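Local atomic coordinates of adenosine kinase, putative (PDB entry 3OTX), a protein that probably phosphorylates adenosine with ATP, in a magnesium-dependent reaction that yields AMP and ADP and returns salvaged purine to the nucleotide pool. Residues Ile40-Arg45 with Val137-Ala142; Arg164-Ser169 with Arg188-Leu193; Val283-Leu288 with Thr327-Ile332. The protein carries 1 engineered substitution. All coordinates share one frame; numbering follows the deposited sequence.

From the N terminus, contact 1 comes first: it closes a loop of 91 residues by pairing strand 39-41 with strand 133-141 at one border of the smaller, five-stranded sheet. Contact 2 follows and closes a loop of 18 residues; here strand 165-169, helix 177-189 and the start of strand 193-197 form one beta-alpha-beta unit of the ten-stranded sheet. Contact 3 then spans 38 residues to join the loop after strand 279-283 to helix 317-332 near the C terminus. The three run in series along the chain, neither crossing nor enclosing one another. Contacts 1 and 3, whose centres lie about 30 Å apart, touch the two adenosine ends of AP5; contact 2 stands away from the annotated sites.

Contact 1 of 3, residues Ile40-Arg45 with Val137-Ala142; sequences ILLSER and VADLGA. With AP5 (bis(adenosine)-5'-pentaphosphate), chain C.
L42 holds CG anti to its backbone N (chi1 177°), and from there the fork opens at chi2 (77°): CD1 meets V137 CG1 at 3.8 Å. Its other branch, CD2, meets the carboxylate carbon CG of D139 at 3.6 Å. On the same strand pair, I40 holds CG1 between its backbone N and carbonyl carbon (chi1 61°), and the side chain runs beside that of V137, pointing the same way, with I40 CG1 3.9 Å from V137 CG2. Branched aliphatic residues suit this face, where I49 of helix 49-54 also packs on L42 and V137. The backbones are in parallel register. A138 N gives a bond to I40 O, 2.9 Å long, and L42 N returns one to A138 O at 2.8 Å. Strand 39-41 is thereby fixed as an outermost strand of the five-stranded sheet that forms the lid in ribokinase-like (PfkB) kinases. L41 and A138 share the other face, where one adenine of AP5 lies; the CB of A138 is aimed at the base, while L41 brings only CD2 to it. The small methyl of A138 comes over one face of the ring, CB 3.6 Å from AP5 N7B, and L140 CD2 lies over that same face. L41 CD2 instead stands at the amino edge, 3.7 Å from AP5 N6B. N15 and F171, both adenosine-binding, have their side chains near that of L41.

Contact 2 of 3, residues Arg164-Ser169 with Arg188-Leu193; sequences RIFYFS and REVDGL
The F166 ring meets the start of the next strand at its edge, where L193 O lies in the ring plane, 3.5 Å from CD1. V190 CG2 comes to the same rim, 3.8 Å from F166 CE1. The second flat group, the R164 guanidinium, has V190 CB over one face, 3.7 Å from NH1; its chain bends at chi2 (-65°), and CD also passes V190 O. V190 is thus wedged between an aromatic edge and a guanidinium face, a place for a compact branched side chain that fills space without needing a polar partner. The polar end of R164 is held by D161, whose carbonyl oxygen accepts a bond from NH1. Two backbone bonds start the parallel pairing: L193 N to R164 O, 2.9 Å, and F166 N to L193 O, 2.8 Å. This is the return of a beta-alpha-beta crossover, from strand 165-169 through helix 177-189 to strand 193-197, in the large sheet of the PfkB kinase fold. The helix ends in a Schellman motif, with G192 N bonded to A187 O, D191 N bonded to R188 O, and D191 in the positive-phi position. G192 suits the turn into the strand because its CA sits only 3.0 Å from R164 O, and a CB would run into that oxygen. On one face of the sheet I165 and L193 touch Y311 of helix 300-311; F166 goes to the other, against K186 and A187 of the crossover helix.

Contact 3 of 3, residues Val283-Leu288 with Thr327-Ile332; sequences VPVPQL and TAQEVI. With AP5 (bis(adenosine)-5'-pentaphosphate), chain C.
Q329 reaches out from its helix toward the loop of V285, P286 and L288, extended beyond CG (chi2 -170°), and its amide carries the contact. NE2 spends its two hydrogens in different directions. One goes to P286 O at 2.9 Å, nearly straight (172°) and in the planes of both the carbonyl and the amide; the other goes to N3A of AP5 at 3.2 Å. With both donors engaged the rotation of the amide is fixed, and OE1 is left pointing at a water, 2.8 Å away, that also donates to Q287 O. V285 comes across the end of the glutamine, its CG1 3.3 Å from Q329 NE2, and both methyls pass on to the ribose hydroxyls of AP5. The side chains of L288 and I332 slide past each other in opposite directions, L288 CD2 lying 4.0 Å from I332 CD1. Both methyls rest on the same face of the adenine: I332 CD1 is 3.6 Å from AP5 C5A and L288 CD2 is 3.8 Å from AP5 C2A, while Q329 NE2 approaches N3A close to the plane of the ring. Apolar branches therefore take the flat surface and an amide takes the polar rim. Q290, an ADP-binding residue, lies beside L288 and bonds AP5 through OE1, consistent with this being the adenine pocket of the phosphate donor in a PfkB-family kinase.

Contact 1 of 3, residues Ile40-Arg45 with Val137-Ala142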
loop_
_atom_site.group_PDB
_atom_site.type_symbol
_atom_site.label_atom_id
_atom_site.label_comp_id
_atom_site.label_asym_id
_atom_site.label_seq_id
_atom_site.Cartn_x
_atom_site.Cartn_y
_atom_site.Cartn_z
ATOM N N ILE A 40 4.809 -11.115 6.333
ATOM C CA ILE A 40 5.702 -10.909 7.485
ATOM C C ILE A 40 6.957 -10.192 7.000
ATOM O O ILE A 40 7.169 -10.039 5.788
ATOM C CB ILE A 40 6.121 -12.232 8.127
ATOM C CG1 ILE A 40 6.904 -13.134 7.134
ATOM C CG2 ILE A 40 4.912 -12.976 8.741
ATOM C CD1 ILE A 40 7.700 -14.287 7.873
ATOM N N LEU A 41 7.754 -9.693 7.950
ATOM C CA LEU A 41 9.128 -9.315 7.675
ATOM C C LEU A 41 10.026 -10.533 7.798
ATOM O O LEU A 41 9.853 -11.377 8.691
ATOM C CB LEU A 41 9.594 -8.238 8.668
ATOM C CG LEU A 41 8.688 -6.992 8.643
ATOM C CD1 LEU A 41 9.186 -6.011 9.685
ATOM C CD2 LEU A 41 8.651 -6.340 7.282
ATOM N N LEU A 42 11.006 -10.625 6.895
ATOM C CA LEU A 42 11.977 -11.702 6.969
ATOM C C LEU A 42 12.614 -11.747 8.353
ATOM O O LEU A 42 13.035 -10.710 8.881
ATOM C CB LEU A 42 13.063 -11.486 5.927
ATOM C CG LEU A 42 14.193 -12.507 5.957
ATOM C CD1 LEU A 42 13.690 -13.775 5.320
ATOM C CD2 LEU A 42 15.366 -11.939 5.156
ATOM N N SER A 43 12.642 -12.937 8.944
ATOM C CA SER A 43 13.354 -13.136 10.199
ATOM C C SER A 43 14.298 -14.325 10.100
ATOM O O SER A 43 14.330 -15.038 9.098
ATOM C CB SER A 43 12.362 -13.363 11.334
ATOM O OG SER A 43 11.796 -14.673 11.276
ATOM N N GLU A 44 15.084 -14.557 11.156
ATOM C CA GLU A 44 16.008 -15.639 11.209
ATOM C C GLU A 44 15.262 -16.975 10.962
ATOM O O GLU A 44 15.803 -17.855 10.353
ATOM C CB GLU A 44 16.691 -15.637 12.581
ATOM C CG GLU A 44 17.773 -16.676 12.750
ATOM C CD GLU A 44 19.023 -16.377 11.939
ATOM O OE1 GLU A 44 19.133 -15.266 11.358
ATOM O OE2 GLU A 44 19.893 -17.273 11.894
ATOM N N ARG A 45 13.998 -17.068 11.392
ATOM C CA ARG A 45 13.177 -18.260 11.142
ATOM C C ARG A 45 13.134 -18.630 9.654
ATOM O O ARG A 45 13.105 -19.836 9.312
ATOM C CB ARG A 45 11.759 -18.085 11.693
ATOM C CG ARG A 45 10.821 -19.290 11.483
ATOM C CD ARG A 45 11.306 -20.558 12.160
ATOM N NE ARG A 45 10.486 -21.744 11.841
ATOM C CZ ARG A 45 10.625 -22.499 10.756
ATOM N NH1 ARG A 45 11.581 -22.249 9.865
ATOM N NH2 ARG A 45 9.833 -23.563 10.579
ATOM N N VAL A 137 6.967 -12.599 2.260
ATOM C CA VAL A 137 8.075 -12.440 3.216
ATOM C C VAL A 137 8.969 -11.296 2.740
ATOM O O VAL A 137 9.683 -11.438 1.767
ATOM C CB VAL A 137 8.863 -13.727 3.316
ATOM C CG1 VAL A 137 10.021 -13.589 4.336
ATOM C CG2 VAL A 137 7.940 -14.885 3.757
ATOM N N ALA A 138 8.917 -10.158 3.424
ATOM C CA ALA A 138 9.587 -8.932 2.934
ATOM C C ALA A 138 10.944 -8.758 3.605
ATOM O O ALA A 138 11.023 -8.708 4.850
ATOM C CB ALA A 138 8.705 -7.702 3.219
ATOM N N ASP A 139 12.003 -8.669 2.792
ATOM C CA ASP A 139 13.357 -8.364 3.245
ATOM C C ASP A 139 13.657 -6.954 2.806
ATOM O O ASP A 139 14.008 -6.710 1.639
ATOM C CB ASP A 139 14.311 -9.382 2.630
ATOM C CG ASP A 139 15.759 -9.113 2.961
ATOM O OD1 ASP A 139 16.035 -8.217 3.780
ATOM O OD2 ASP A 139 16.618 -9.815 2.404
ATOM N N LEU A 140 13.420 -5.980 3.697
ATOM C CA LEU A 140 13.482 -4.584 3.286
ATOM C C LEU A 140 14.828 -4.120 2.720
ATOM O O LEU A 140 14.836 -3.219 1.884
ATOM C CB LEU A 140 13.071 -3.638 4.401
ATOM C CG LEU A 140 11.626 -3.746 4.919
ATOM C CD1 LEU A 140 11.192 -2.498 5.764
ATOM C CD2 LEU A 140 10.621 -4.035 3.870
ATOM N N GLY A 141 15.933 -4.665 3.231
ATOM C CA GLY A 141 17.254 -4.241 2.744
ATOM C C GLY A 141 17.386 -2.723 2.808
ATOM O O GLY A 141 17.115 -2.096 3.856
ATOM N N ALA A 142 17.757 -2.143 1.673
ATOM C CA ALA A 142 17.947 -0.709 1.569
ATOM C C ALA A 142 16.736 0.085 2.080
ATOM O O ALA A 142 16.897 1.199 2.591
ATOM C CB ALA A 142 18.252 -0.355 0.133
HETATM P PA AP5 C . -9.583 -7.315 -1.073
HETATM O O1A AP5 C . -9.495 -8.835 -1.164
HETATM O O2A AP5 C . -10.469 -6.812 0.049
HETATM O O3A AP5 C . -8.152 -6.603 -0.874
HETATM P PB AP5 C . -6.920 -7.138 0.021
HETATM O O1B AP5 C . -7.343 -8.151 1.039
HETATM O O2B AP5 C . -6.199 -5.930 0.508
HETATM O O3B AP5 C . -6.088 -7.856 -1.132
HETATM P PG AP5 C . -4.944 -8.964 -1.124
HETATM O O1G AP5 C . -4.999 -9.647 -2.456
HETATM O O2G AP5 C . -5.085 -10.015 -0.046
HETATM O O3G AP5 C . -3.693 -8.050 -1.051
HETATM P PD AP5 C . -2.121 -8.425 -1.000
HETATM O O1D AP5 C . -1.841 -9.916 -1.028
HETATM O O2D AP5 C . -1.563 -7.609 0.133
HETATM O O3D AP5 C . -1.639 -7.865 -2.431
HETATM P PE AP5 C . -1.183 -6.351 -2.753
HETATM O O1E AP5 C . -2.074 -5.390 -2.019
HETATM O O2E AP5 C . -1.050 -6.186 -4.265
HETATM O O5F AP5 C . -10.017 -6.773 -2.519
HETATM C C5F AP5 C . -10.017 -5.375 -2.806
HETATM C C4F AP5 C . -10.963 -5.113 -3.953
HETATM O O4F AP5 C . -10.616 -5.941 -5.072
HETATM C C3F AP5 C . -12.416 -5.491 -3.682
HETATM O O3F AP5 C . -13.082 -4.413 -3.070
HETATM C C2F AP5 C . -12.937 -5.863 -5.040
HETATM O O2F AP5 C . -13.275 -4.702 -5.756
HETATM C C1F AP5 C . -11.706 -6.479 -5.713
HETATM N N9A AP5 C . -11.623 -7.960 -5.562
HETATM C C8A AP5 C . -10.722 -8.671 -4.765
HETATM N N7A AP5 C . -10.976 -9.997 -4.938
HETATM C C5A AP5 C . -11.989 -10.135 -5.825
HETATM C C6A AP5 C . -12.616 -11.224 -6.391
HETATM N N6A AP5 C . -12.194 -12.472 -6.175
HETATM N N1A AP5 C . -13.626 -11.010 -7.297
HETATM C C2A AP5 C . -14.016 -9.735 -7.676
HETATM N N3A AP5 C . -13.372 -8.655 -7.111
HETATM C C4A AP5 C . -12.372 -8.847 -6.229
HETATM O O5J AP5 C . 0.288 -6.248 -2.071
HETATM C C5J AP5 C . 1.334 -7.090 -2.526
HETATM C C4J AP5 C . 2.597 -6.264 -2.356
HETATM O O4J AP5 C . 2.935 -6.134 -0.965
HETATM C C3J AP5 C . 3.847 -6.918 -2.955
HETATM O O3J AP5 C . 4.155 -6.231 -4.168
HETATM C C2J AP5 C . 4.928 -6.764 -1.873
HETATM O O2J AP5 C . 6.165 -6.266 -2.369
HETATM C C1J AP5 C . 4.291 -5.771 -0.932
HETATM N N9B AP5 C . 4.822 -5.833 0.438
HETATM C C8B AP5 C . 4.810 -6.941 1.241
HETATM N N7B AP5 C . 5.431 -6.596 2.399
HETATM C C5B AP5 C . 5.823 -5.285 2.323
HETATM C C6B AP5 C . 6.479 -4.432 3.219
HETATM N N6B AP5 C . 6.960 -4.825 4.409
HETATM N N1B AP5 C . 6.734 -3.167 2.765
HETATM C C2B AP5 C . 6.297 -2.670 1.559
HETATM N N3B AP5 C . 5.690 -3.523 0.660
HETATM C C4B AP5 C . 5.432 -4.800 1.074
#

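Contact 2 of 3, residues Arg164-Ser169 with Arg188-Leu193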
loop_
_atom_site.group_PDB
_atom_site.type_symbol
_atom_site.label_atom_id
_atom_site.label_comp_id
_atom_site.label_asym_id
_atom_site.label_seq_id
_atom_site.Cartn_x
_atom_site.Cartn_y
_atom_site.Cartn_z
ATOM N N ARG A 164 -0.739 17.515 -2.560
ATOM C CA ARG A 164 -1.916 17.820 -1.722
ATOM C C ARG A 164 -2.544 16.569 -1.121
ATOM O O ARG A 164 -3.369 16.669 -0.222
ATOM C CB ARG A 164 -2.967 18.642 -2.478
ATOM C CG ARG A 164 -2.478 20.001 -2.895
ATOM C CD ARG A 164 -2.184 20.872 -1.664
ATOM N NE ARG A 164 -1.752 22.213 -2.041
ATOM C CZ ARG A 164 -0.475 22.575 -2.216
ATOM N NH1 ARG A 164 0.525 21.691 -2.037
ATOM N NH2 ARG A 164 -0.216 23.837 -2.566
ATOM N N ILE A 165 -2.142 15.406 -1.622
ATOM C CA ILE A 165 -2.593 14.123 -1.071
ATOM C C ILE A 165 -1.331 13.316 -0.718
ATOM O O ILE A 165 -0.437 13.191 -1.549
ATOM C CB ILE A 165 -3.457 13.338 -2.097
ATOM C CG1 ILE A 165 -4.755 14.065 -2.422
ATOM C CG2 ILE A 165 -3.745 11.919 -1.574
ATOM C CD1 ILE A 165 -5.406 13.636 -3.749
ATOM N N PHE A 166 -1.264 12.835 0.520
ATOM C CA PHE A 166 -0.112 12.117 1.047
ATOM C C PHE A 166 -0.598 10.742 1.429
ATOM O O PHE A 166 -1.534 10.609 2.223
ATOM C CB PHE A 166 0.444 12.876 2.261
ATOM C CG PHE A 166 0.950 14.260 1.915
ATOM C CD1 PHE A 166 0.057 15.329 1.766
ATOM C CD2 PHE A 166 2.320 14.477 1.710
ATOM C CE1 PHE A 166 0.523 16.595 1.450
ATOM C CE2 PHE A 166 2.782 15.762 1.369
ATOM C CZ PHE A 166 1.884 16.803 1.249
ATOM N N TYR A 167 0.040 9.722 0.845
ATOM C CA TYR A 167 -0.327 8.355 1.132
ATOM C C TYR A 167 0.900 7.597 1.603
ATOM O O TYR A 167 1.919 7.517 0.874
ATOM C CB TYR A 167 -0.914 7.672 -0.112
ATOM C CG TYR A 167 -1.048 6.181 0.074
ATOM C CD1 TYR A 167 -2.021 5.655 0.920
ATOM C CD2 TYR A 167 -0.173 5.318 -0.557
ATOM C CE1 TYR A 167 -2.128 4.280 1.107
ATOM C CE2 TYR A 167 -0.279 3.945 -0.377
ATOM C CZ TYR A 167 -1.248 3.455 0.457
ATOM O OH TYR A 167 -1.341 2.093 0.628
ATOM N N PHE A 168 0.788 7.022 2.795
ATOM C CA PHE A 168 1.810 6.131 3.319
ATOM C C PHE A 168 1.227 4.769 3.542
ATOM O O PHE A 168 0.110 4.657 4.027
ATOM C CB PHE A 168 2.328 6.637 4.663
ATOM C CG PHE A 168 3.370 7.699 4.548
ATOM C CD1 PHE A 168 3.110 8.919 3.888
ATOM C CD2 PHE A 168 4.600 7.520 5.155
ATOM C CE1 PHE A 168 4.103 9.915 3.786
ATOM C CE2 PHE A 168 5.584 8.518 5.088
ATOM C CZ PHE A 168 5.321 9.721 4.391
ATOM N N SER A 169 1.975 3.725 3.175
ATOM C CA SER A 169 1.564 2.386 3.574
ATOM C C SER A 169 1.789 2.218 5.074
ATOM O O SER A 169 2.701 2.825 5.654
ATOM C CB SER A 169 2.377 1.345 2.820
ATOM O OG SER A 169 3.704 1.326 3.306
ATOM N N ARG A 188 -0.939 19.014 6.885
ATOM C CA ARG A 188 -1.656 20.119 7.547
ATOM C C ARG A 188 -1.222 21.482 7.001
ATOM O O ARG A 188 -2.065 22.327 6.709
ATOM C CB ARG A 188 -1.477 20.065 9.068
ATOM C CG ARG A 188 -2.041 18.776 9.685
ATOM C CD ARG A 188 -3.562 18.844 9.766
ATOM N NE ARG A 188 -4.116 17.628 10.353
ATOM C CZ ARG A 188 -4.130 17.342 11.658
ATOM N NH1 ARG A 188 -3.630 18.194 12.557
ATOM N NH2 ARG A 188 -4.632 16.191 12.059
ATOM N N GLU A 189 0.091 21.657 6.842
ATOM C CA GLU A 189 0.662 22.888 6.314
ATOM C C GLU A 189 0.053 23.298 4.978
ATOM O O GLU A 189 -0.226 24.468 4.763
ATOM C CB GLU A 189 2.198 22.781 6.188
ATOM C CG GLU A 189 2.880 24.079 5.625
ATOM C CD GLU A 189 4.387 23.886 5.357
ATOM O OE1 GLU A 189 4.952 22.821 5.675
ATOM O OE2 GLU A 189 5.028 24.837 4.886
ATOM N N VAL A 190 -0.112 22.323 4.083
ATOM C CA VAL A 190 -0.638 22.624 2.753
ATOM C C VAL A 190 -2.160 22.454 2.617
ATOM O O VAL A 190 -2.689 22.535 1.510
ATOM C CB VAL A 190 0.100 21.781 1.671
ATOM C CG1 VAL A 190 1.603 22.006 1.759
ATOM C CG2 VAL A 190 -0.202 20.304 1.842
ATOM N N ASP A 191 -2.874 22.263 3.730
ATOM C CA ASP A 191 -4.325 22.022 3.698
ATOM C C ASP A 191 -4.641 20.853 2.751
ATOM O O ASP A 191 -5.552 20.946 1.918
ATOM C CB ASP A 191 -5.112 23.270 3.279
ATOM C CG ASP A 191 -6.603 23.140 3.570
ATOM O OD1 ASP A 191 -6.955 22.443 4.543
ATOM O OD2 ASP A 191 -7.414 23.730 2.835
ATOM N N GLY A 192 -3.880 19.784 2.917
ATOM C CA GLY A 192 -3.963 18.559 2.091
ATOM C C GLY A 192 -4.671 17.482 2.879
ATOM O O GLY A 192 -5.424 17.761 3.839
ATOM N N LEU A 193 -4.463 16.258 2.418
ATOM C CA LEU A 193 -5.023 15.053 3.012
ATOM C C LEU A 193 -3.944 14.055 3.297
ATOM O O LEU A 193 -3.050 13.864 2.481
ATOM C CB LEU A 193 -6.007 14.409 2.042
ATOM C CG LEU A 193 -7.332 15.107 2.327
ATOM C CD1 LEU A 193 -7.983 15.658 1.076
ATOM C CD2 LEU A 193 -8.239 14.215 3.160
#

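Contact 3 of 3, residues Val283-Leu288 with Thr327-Ile332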
loop_
_atom_site.group_PDB
_atom_site.type_symbol
_atom_site.label_atom_id
_atom_site.label_comp_id
_atom_site.label_asym_id
_atom_site.label_seq_id
_atom_site.Cartn_x
_atom_site.Cartn_y
_atom_site.Cartn_z
ATOM N N VAL A 283 -20.516 -0.012 -0.637
ATOM C CA VAL A 283 -20.364 0.150 -2.065
ATOM C C VAL A 283 -20.190 -1.232 -2.707
ATOM O O VAL A 283 -19.158 -1.886 -2.497
ATOM C CB VAL A 283 -19.116 0.998 -2.375
ATOM C CG1 VAL A 283 -18.996 1.274 -3.857
ATOM C CG2 VAL A 283 -19.132 2.305 -1.574
ATOM N N PRO A 284 -21.170 -1.674 -3.510
ATOM C CA PRO A 284 -21.104 -3.037 -4.073
ATOM C C PRO A 284 -19.927 -3.231 -4.999
ATOM O O PRO A 284 -19.496 -2.306 -5.700
ATOM C CB PRO A 284 -22.402 -3.179 -4.853
ATOM C CG PRO A 284 -23.318 -2.150 -4.300
ATOM C CD PRO A 284 -22.495 -1.054 -3.722
ATOM N N VAL A 285 -19.401 -4.440 -4.976
ATOM C CA VAL A 285 -18.323 -4.807 -5.886
ATOM C C VAL A 285 -18.987 -5.476 -7.099
ATOM O O VAL A 285 -19.779 -6.427 -6.939
ATOM C CB VAL A 285 -17.352 -5.785 -5.191
ATOM C CG1 VAL A 285 -16.418 -6.441 -6.211
ATOM C CG2 VAL A 285 -16.566 -5.075 -4.124
ATOM N N PRO A 286 -18.682 -4.995 -8.325
ATOM C CA PRO A 286 -19.321 -5.587 -9.504
ATOM C C PRO A 286 -19.030 -7.090 -9.637
ATOM O O PRO A 286 -17.919 -7.533 -9.363
ATOM C CB PRO A 286 -18.715 -4.794 -10.676
ATOM C CG PRO A 286 -18.229 -3.541 -10.077
ATOM C CD PRO A 286 -17.760 -3.909 -8.685
ATOM N N GLN A 287 -20.037 -7.856 -10.016
ATOM C CA GLN A 287 -19.891 -9.293 -10.217
ATOM C C GLN A 287 -18.759 -9.569 -11.201
ATOM O O GLN A 287 -18.628 -8.869 -12.218
ATOM C CB GLN A 287 -21.207 -9.858 -10.750
ATOM C CG GLN A 287 -21.297 -11.369 -10.760
ATOM C CD GLN A 287 -20.620 -11.995 -11.970
ATOM O OE1 GLN A 287 -20.110 -13.114 -11.894
ATOM N NE2 GLN A 287 -20.600 -11.270 -13.089
ATOM N N LEU A 288 -17.935 -10.567 -10.881
ATOM C CA LEU A 288 -16.832 -10.980 -11.746
ATOM C C LEU A 288 -16.777 -12.501 -11.739
ATOM O O LEU A 288 -16.807 -13.107 -10.666
ATOM C CB LEU A 288 -15.500 -10.381 -11.256
ATOM C CG LEU A 288 -14.209 -10.615 -12.059
ATOM C CD1 LEU A 288 -14.301 -10.055 -13.490
ATOM C CD2 LEU A 288 -12.997 -10.006 -11.316
ATOM N N THR A 327 -9.959 -0.795 -10.779
ATOM C CA THR A 327 -8.543 -1.078 -10.871
ATOM C C THR A 327 -8.187 -2.417 -10.226
ATOM O O THR A 327 -7.407 -3.182 -10.791
ATOM C CB THR A 327 -7.658 0.067 -10.332
ATOM O OG1 THR A 327 -8.096 0.457 -9.047
ATOM C CG2 THR A 327 -7.760 1.296 -11.251
ATOM N N ALA A 328 -8.782 -2.712 -9.074
ATOM C CA ALA A 328 -8.523 -4.011 -8.421
ATOM C C ALA A 328 -8.966 -5.168 -9.316
ATOM O O ALA A 328 -8.225 -6.152 -9.497
ATOM C CB ALA A 328 -9.219 -4.074 -7.061
ATOM N N GLN A 329 -10.148 -5.026 -9.919
ATOM C CA GLN A 329 -10.652 -6.051 -10.795
ATOM C C GLN A 329 -9.797 -6.214 -12.049
ATOM O O GLN A 329 -9.634 -7.322 -12.541
ATOM C CB GLN A 329 -12.131 -5.847 -11.091
ATOM C CG GLN A 329 -12.945 -6.231 -9.849
ATOM C CD GLN A 329 -14.434 -6.315 -10.068
ATOM O OE1 GLN A 329 -14.972 -5.786 -11.038
ATOM N NE2 GLN A 329 -15.113 -6.992 -9.164
ATOM N N GLU A 330 -9.213 -5.123 -12.525
ATOM C CA GLU A 330 -8.318 -5.244 -13.692
ATOM C C GLU A 330 -7.049 -6.017 -13.326
ATOM O O GLU A 330 -6.639 -6.939 -14.053
ATOM C CB GLU A 330 -7.953 -3.866 -14.262
ATOM C CG GLU A 330 -9.064 -3.172 -15.026
ATOM C CD GLU A 330 -9.561 -3.937 -16.242
ATOM O OE1 GLU A 330 -8.724 -4.444 -17.021
ATOM O OE2 GLU A 330 -10.800 -4.027 -16.415
ATOM N N VAL A 331 -6.444 -5.635 -12.221
ATOM C CA VAL A 331 -5.153 -6.177 -11.793
ATOM C C VAL A 331 -5.241 -7.679 -11.467
ATOM O O VAL A 331 -4.350 -8.463 -11.844
ATOM C CB VAL A 331 -4.540 -5.320 -10.662
ATOM C CG1 VAL A 331 -3.418 -6.055 -9.922
ATOM C CG2 VAL A 331 -4.009 -4.000 -11.241
ATOM N N ILE A 332 -6.324 -8.098 -10.824
ATOM C CA ILE A 332 -6.428 -9.516 -10.422
ATOM C C ILE A 332 -6.719 -10.439 -11.604
ATOM O O ILE A 332 -6.580 -11.671 -11.503
ATOM C CB ILE A 332 -7.441 -9.738 -9.238
ATOM C CG1 ILE A 332 -8.878 -9.529 -9.743
ATOM C CG2 ILE A 332 -7.043 -8.901 -7.993
ATOM C CD1 ILE A 332 -9.967 -9.719 -8.717
HETATM P PA AP5 C . -9.583 -7.315 -1.073
HETATM O O1A AP5 C . -9.495 -8.835 -1.164
HETATM O O2A AP5 C . -10.469 -6.812 0.049
HETATM O O3A AP5 C . -8.152 -6.603 -0.874
HETATM P PB AP5 C . -6.920 -7.138 0.021
HETATM O O1B AP5 C . -7.343 -8.151 1.039
HETATM O O2B AP5 C . -6.199 -5.930 0.508
HETATM O O3B AP5 C . -6.088 -7.856 -1.132
HETATM P PG AP5 C . -4.944 -8.964 -1.124
HETATM O O1G AP5 C . -4.999 -9.647 -2.456
HETATM O O2G AP5 C . -5.085 -10.015 -0.046
HETATM O O3G AP5 C . -3.693 -8.050 -1.051
HETATM P PD AP5 C . -2.121 -8.425 -1.000
HETATM O O1D AP5 C . -1.841 -9.916 -1.028
HETATM O O2D AP5 C . -1.563 -7.609 0.133
HETATM O O3D AP5 C . -1.639 -7.865 -2.431
HETATM P PE AP5 C . -1.183 -6.351 -2.753
HETATM O O1E AP5 C . -2.074 -5.390 -2.019
HETATM O O2E AP5 C . -1.050 -6.186 -4.265
HETATM O O5F AP5 C . -10.017 -6.773 -2.519
HETATM C C5F AP5 C . -10.017 -5.375 -2.806
HETATM C C4F AP5 C . -10.963 -5.113 -3.953
HETATM O O4F AP5 C . -10.616 -5.941 -5.072
HETATM C C3F AP5 C . -12.416 -5.491 -3.682
HETATM O O3F AP5 C . -13.082 -4.413 -3.070
HETATM C C2F AP5 C . -12.937 -5.863 -5.040
HETATM O O2F AP5 C . -13.275 -4.702 -5.756
HETATM C C1F AP5 C . -11.706 -6.479 -5.713
HETATM N N9A AP5 C . -11.623 -7.960 -5.562
HETATM C C8A AP5 C . -10.722 -8.671 -4.765
HETATM N N7A AP5 C . -10.976 -9.997 -4.938
HETATM C C5A AP5 C . -11.989 -10.135 -5.825
HETATM C C6A AP5 C . -12.616 -11.224 -6.391
HETATM N N6A AP5 C . -12.194 -12.472 -6.175
HETATM N N1A AP5 C . -13.626 -11.010 -7.297
HETATM C C2A AP5 C . -14.016 -9.735 -7.676
HETATM N N3A AP5 C . -13.372 -8.655 -7.111
HETATM C C4A AP5 C . -12.372 -8.847 -6.229
HETATM O O5J AP5 C . 0.288 -6.248 -2.071
HETATM C C5J AP5 C . 1.334 -7.090 -2.526
HETATM C C4J AP5 C . 2.597 -6.264 -2.356
HETATM O O4J AP5 C . 2.935 -6.134 -0.965
HETATM C C3J AP5 C . 3.847 -6.918 -2.955
HETATM O O3J AP5 C . 4.155 -6.231 -4.168
HETATM C C2J AP5 C . 4.928 -6.764 -1.873
HETATM O O2J AP5 C . 6.165 -6.266 -2.369
HETATM C C1J AP5 C . 4.291 -5.771 -0.932
HETATM N N9B AP5 C . 4.822 -5.833 0.438
HETATM C C8B AP5 C . 4.810 -6.941 1.241
HETATM N N7B AP5 C . 5.431 -6.596 2.399
HETATM C C5B AP5 C . 5.823 -5.285 2.323
HETATM C C6B AP5 C . 6.479 -4.432 3.219
HETATM N N6B AP5 C . 6.960 -4.825 4.409
HETATM N N1B AP5 C . 6.734 -3.167 2.765
HETATM C C2B AP5 C . 6.297 -2.670 1.559
HETATM N N3B AP5 C . 5.690 -3.523 0.660
HETATM C C4B AP5 C . 5.432 -4.800 1.074
HETATM O O HOH W 1 -16.679 -7.105 -12.829
#